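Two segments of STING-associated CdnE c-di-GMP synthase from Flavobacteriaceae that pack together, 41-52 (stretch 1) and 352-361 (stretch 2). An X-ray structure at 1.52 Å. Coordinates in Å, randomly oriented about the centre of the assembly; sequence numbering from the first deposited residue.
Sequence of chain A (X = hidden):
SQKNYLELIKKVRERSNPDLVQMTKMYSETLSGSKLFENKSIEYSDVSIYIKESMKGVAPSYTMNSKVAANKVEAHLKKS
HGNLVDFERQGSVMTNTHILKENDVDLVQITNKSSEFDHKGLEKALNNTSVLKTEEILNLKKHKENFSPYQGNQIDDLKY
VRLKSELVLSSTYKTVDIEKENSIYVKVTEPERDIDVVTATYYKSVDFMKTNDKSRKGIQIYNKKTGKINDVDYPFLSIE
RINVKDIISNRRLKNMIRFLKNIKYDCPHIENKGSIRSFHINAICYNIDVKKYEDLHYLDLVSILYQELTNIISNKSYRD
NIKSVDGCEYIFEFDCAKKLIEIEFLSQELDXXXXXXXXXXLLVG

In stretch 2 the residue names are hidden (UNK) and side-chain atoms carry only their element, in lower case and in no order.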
# COMPACT_ATOMS: atom_id res chain seq x y z
N SER A 41 6.48 -26.18 21.74
CA SER A 41 6.61 -26.87 20.47
C SER A 41 5.57 -26.47 19.43
O SER A 41 5.70 -26.83 18.24
CB SER A 41 6.53 -28.38 20.67
OG SER A 41 5.19 -28.82 20.64
N ILE A 42 4.55 -25.70 19.82
CA ILE A 42 3.58 -25.24 18.82
C ILE A 42 4.24 -24.42 17.72
O ILE A 42 3.70 -24.32 16.59
CB ILE A 42 2.45 -24.43 19.49
CG1 ILE A 42 1.26 -24.31 18.54
CG2 ILE A 42 2.96 -23.05 19.91
CD1 ILE A 42 0.02 -23.91 19.23
N GLU A 43 5.41 -23.84 17.98
CA GLU A 43 5.93 -22.91 16.98
C GLU A 43 6.44 -23.60 15.73
O GLU A 43 6.52 -22.93 14.69
CB GLU A 43 6.99 -22.01 17.62
CG GLU A 43 6.29 -20.92 18.46
CD GLU A 43 7.17 -19.74 18.78
OE1 GLU A 43 8.05 -19.41 17.95
OE2 GLU A 43 6.96 -19.12 19.86
N TYR A 44 6.75 -24.90 15.77
CA TYR A 44 7.06 -25.61 14.54
C TYR A 44 5.98 -26.64 14.19
O TYR A 44 6.24 -27.53 13.39
CB TYR A 44 8.44 -26.25 14.61
CG TYR A 44 8.69 -26.98 15.89
CD1 TYR A 44 8.21 -28.27 16.08
CD2 TYR A 44 9.42 -26.38 16.93
CE1 TYR A 44 8.43 -28.96 17.25
CE2 TYR A 44 9.65 -27.06 18.10
CZ TYR A 44 9.17 -28.34 18.27
OH TYR A 44 9.38 -29.03 19.43
N SER A 45 4.75 -26.43 14.69
CA SER A 45 3.60 -27.06 14.04
C SER A 45 3.41 -26.51 12.63
O SER A 45 3.83 -25.39 12.30
CB SER A 45 2.34 -26.85 14.86
OG SER A 45 1.91 -25.49 14.83
N ASP A 46 2.76 -27.31 11.77
CA ASP A 46 2.52 -26.85 10.41
C ASP A 46 1.67 -25.59 10.40
O ASP A 46 1.96 -24.67 9.62
CB ASP A 46 1.83 -27.93 9.55
CG ASP A 46 2.78 -29.08 9.16
OD1 ASP A 46 4.00 -28.99 9.41
OD2 ASP A 46 2.27 -30.07 8.58
N VAL A 47 0.66 -25.50 11.28
CA VAL A 47 -0.19 -24.29 11.26
C VAL A 47 0.62 -23.06 11.65
O VAL A 47 0.51 -21.98 11.03
CB VAL A 47 -1.44 -24.47 12.16
CG1 VAL A 47 -1.13 -24.89 13.60
CG2 VAL A 47 -2.30 -23.20 12.15
N SER A 48 1.49 -23.21 12.66
CA SER A 48 2.35 -22.09 13.06
C SER A 48 3.31 -21.69 11.95
O SER A 48 3.55 -20.50 11.71
CB SER A 48 3.14 -22.45 14.31
OG SER A 48 4.13 -21.45 14.48
N ILE A 49 3.93 -22.68 11.28
CA ILE A 49 4.83 -22.32 10.18
C ILE A 49 4.10 -21.58 9.07
O ILE A 49 4.61 -20.61 8.49
CB ILE A 49 5.53 -23.60 9.66
CG1 ILE A 49 6.41 -24.15 10.76
CG2 ILE A 49 6.35 -23.30 8.44
CD1 ILE A 49 6.86 -25.58 10.42
N TYR A 50 2.89 -22.04 8.75
CA TYR A 50 2.09 -21.32 7.76
C TYR A 50 1.86 -19.87 8.19
O TYR A 50 1.97 -18.95 7.37
CB TYR A 50 0.75 -22.02 7.57
CG TYR A 50 -0.23 -21.27 6.69
CD1 TYR A 50 0.08 -20.98 5.36
CD2 TYR A 50 -1.44 -20.84 7.20
CE1 TYR A 50 -0.85 -20.25 4.50
CE2 TYR A 50 -2.37 -20.13 6.37
CZ TYR A 50 -2.05 -19.85 5.05
OH TYR A 50 -2.92 -19.18 4.18
N ILE A 51 1.44 -19.69 9.43
CA ILE A 51 1.23 -18.32 9.94
C ILE A 51 2.51 -17.49 9.83
O ILE A 51 2.49 -16.33 9.34
CB ILE A 51 0.72 -18.37 11.38
CG1 ILE A 51 -0.66 -19.03 11.44
CG2 ILE A 51 0.72 -16.96 12.01
CD1 ILE A 51 -1.05 -19.45 12.86
N LYS A 52 3.64 -18.07 10.26
CA LYS A 52 4.91 -17.32 10.24
C LYS A 52 5.27 -16.89 8.84
O LYS A 52 5.69 -15.74 8.61
CB LYS A 52 6.05 -18.19 10.80
CG LYS A 52 6.03 -18.26 12.27
CD LYS A 52 7.32 -18.95 12.80
CE LYS A 52 7.44 -20.39 12.33
NZ LYS A 52 8.59 -21.14 13.06
N UNK A 352 -10.89 -21.28 11.78
CA UNK A 352 -10.28 -22.60 11.58
C UNK A 352 -8.84 -22.63 12.04
O UNK A 352 -8.39 -23.62 12.62
c UNK A 352 -10.31 -22.97 10.12
o UNK A 352 -11.65 -23.23 9.74
N UNK A 353 -8.07 -21.61 11.69
CA UNK A 353 -6.66 -21.55 12.10
C UNK A 353 -6.54 -21.56 13.61
O UNK A 353 -5.68 -22.25 14.18
c UNK A 353 -5.98 -20.31 11.50
c UNK A 353 -5.44 -19.22 9.17
c UNK A 353 -4.60 -20.07 12.11
c UNK A 353 -5.91 -20.49 9.98
N UNK A 354 -7.37 -20.77 14.29
CA UNK A 354 -7.30 -20.69 15.75
C UNK A 354 -7.67 -22.04 16.34
O UNK A 354 -7.02 -22.52 17.28
c UNK A 354 -8.22 -19.58 16.25
c UNK A 354 -7.63 -18.19 15.94
c UNK A 354 -8.65 -17.04 15.98
c UNK A 354 -8.44 -19.72 17.78
N UNK A 355 -8.68 -22.69 15.77
CA UNK A 355 -9.06 -24.00 16.27
C UNK A 355 -7.93 -25.00 16.07
O UNK A 355 -7.69 -25.86 16.94
c UNK A 355 -10.34 -24.49 15.59
N UNK A 356 -7.26 -24.95 14.92
CA UNK A 356 -6.17 -25.89 14.65
C UNK A 356 -4.97 -25.63 15.56
O UNK A 356 -4.28 -26.58 15.96
c UNK A 356 -5.78 -25.81 13.18
o UNK A 356 -7.64 -27.26 12.71
o UNK A 356 -6.93 -25.96 11.09
c UNK A 356 -6.85 -26.36 12.26
N UNK A 357 -4.68 -24.35 15.87
CA UNK A 357 -3.65 -24.06 16.87
C UNK A 357 -4.02 -24.64 18.23
O UNK A 357 -3.17 -25.23 18.92
c UNK A 357 -1.16 -22.29 15.93
c UNK A 357 -2.68 -21.90 15.88
c UNK A 357 -3.45 -22.56 17.01
c UNK A 357 -2.94 -20.40 15.90
N UNK A 358 -5.27 -24.45 18.65
CA UNK A 358 -5.71 -25.05 19.92
C UNK A 358 -5.51 -26.55 19.92
O UNK A 358 -5.05 -27.13 20.93
c UNK A 358 -8.24 -22.37 20.48
n UNK A 358 -8.04 -21.34 21.37
n UNK A 358 -6.69 -22.92 21.92
c UNK A 358 -7.39 -23.37 20.82
c UNK A 358 -7.17 -24.72 20.21
c UNK A 358 -7.10 -21.70 22.23
N UNK A 359 -5.81 -27.22 18.80
CA UNK A 359 -5.70 -28.67 18.80
C UNK A 359 -4.24 -29.12 18.79
O UNK A 359 -3.91 -30.19 19.34
n UNK A 359 -8.64 -29.00 16.57
c UNK A 359 -7.97 -29.02 17.72
c UNK A 359 -6.47 -29.28 17.63
o UNK A 359 -8.53 -28.86 18.82
N UNK A 360 -3.34 -28.33 18.19
CA UNK A 360 -1.92 -28.65 18.26
C UNK A 360 -1.38 -28.50 19.67
O UNK A 360 -0.54 -29.28 20.11
c UNK A 360 -1.35 -28.08 15.82
c UNK A 360 -1.13 -27.76 17.29
c UNK A 360 -0.72 -29.39 15.41
o UNK A 360 0.41 -29.69 15.78
n UNK A 360 -1.46 -30.19 14.67
N UNK A 361 -1.86 -27.49 20.40
CA UNK A 361 -1.47 -27.35 21.79
C UNK A 361 -2.31 -28.27 22.69
O UNK A 361 -1.99 -29.44 22.87
c UNK A 361 -1.60 -25.89 22.24
o UNK A 361 -2.96 -25.53 22.35
O HOH W 1 1.63 -29.83 12.62

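Position 352 carries one carbon and then one oxygen, out of reach of stretch 1; a single hydroxyl on CB identifies Ser352. Position 353 has four carbons, forked at the first, with one arm two carbons long. Its short arm packs against Val47 and Ile51, while the tip of its long arm meets the edge of the Tyr50 ring. This beta-branched pattern is Ile353. Ile353 CG2 lies 3.9 Å from Val47 CG2 and 3.7 Å from Ile51 CD1, and the tip contact is CD1 to Tyr50 CE2 at 4.3 Å.

Position 354 repeats the same four-carbon fork, but its CA-to-CB bond points away from stretch 1 and nothing there is touched; it is Ile354. At 355 a lone carbon, also out of reach, defines Ala355. Position 356 has two carbons, the second bearing two oxygens, and touches Val47; the carboxylate is that of Asp356. Its CB lies 4.5 Å from Val47 CG2, but both carboxylate oxygens are hydrogen-bonded elsewhere in the structure.

Position 357 has four carbons forked at the second and touches Ile42, Val47 and Ile51; the fork distinguishes Leu357 from the two isoleucines. Although its CA-to-CB bond points sideways, the end of the side chain comes nearer: CD2 lies 3.5 Å from Val47 CG1 and 3.9 Å from Ile42 CD1, and CD1 lies 3.7 Å from Ile51 CD1. At 358, one carbon leads to a five-membered ring of three carbons and two nitrogens; its CA-to-CB bond points away from stretch 1, and the side chain touches nothing there; the imidazole is His358. Position 359 has two carbons, the second carrying one oxygen and one nitrogen, a short amide without a partner on stretch 1: Asn359.

Position 360 has three carbons, the third carrying one oxygen and one nitrogen, and touches Ile42, Ser45 and Val47; it is Gln360. Its CG packs 3.9 Å from Val47 CG1, and its OE1 approaches Ser45 CB at 3.6 Å. A water bonded to Asp46 N at 2.9 Å also donates a weak hydrogen bond to Gln360 OE1 at 3.4 Å. Position 361 again has one carbon and one oxygen, is poorly ordered and touches Ile42; it is Ser361, whose OG donates to His358 O at 3.0 Å and whose CB lies 4.0 Å from Ile42 CD1.

The two helices cross at 136° between their N-to-C directions, with a closest axial approach of 9.8 Å. No direct hydrogen bond links the stretches, so their contact rests chiefly on apolar packing. Val47 is the knob, seated among Ile353, Asp356, Leu357 and Gln360, while Ile42 and Ile51 extend the hydrophobic surface.

Stretch 2 352-361: SIIADLHNQS
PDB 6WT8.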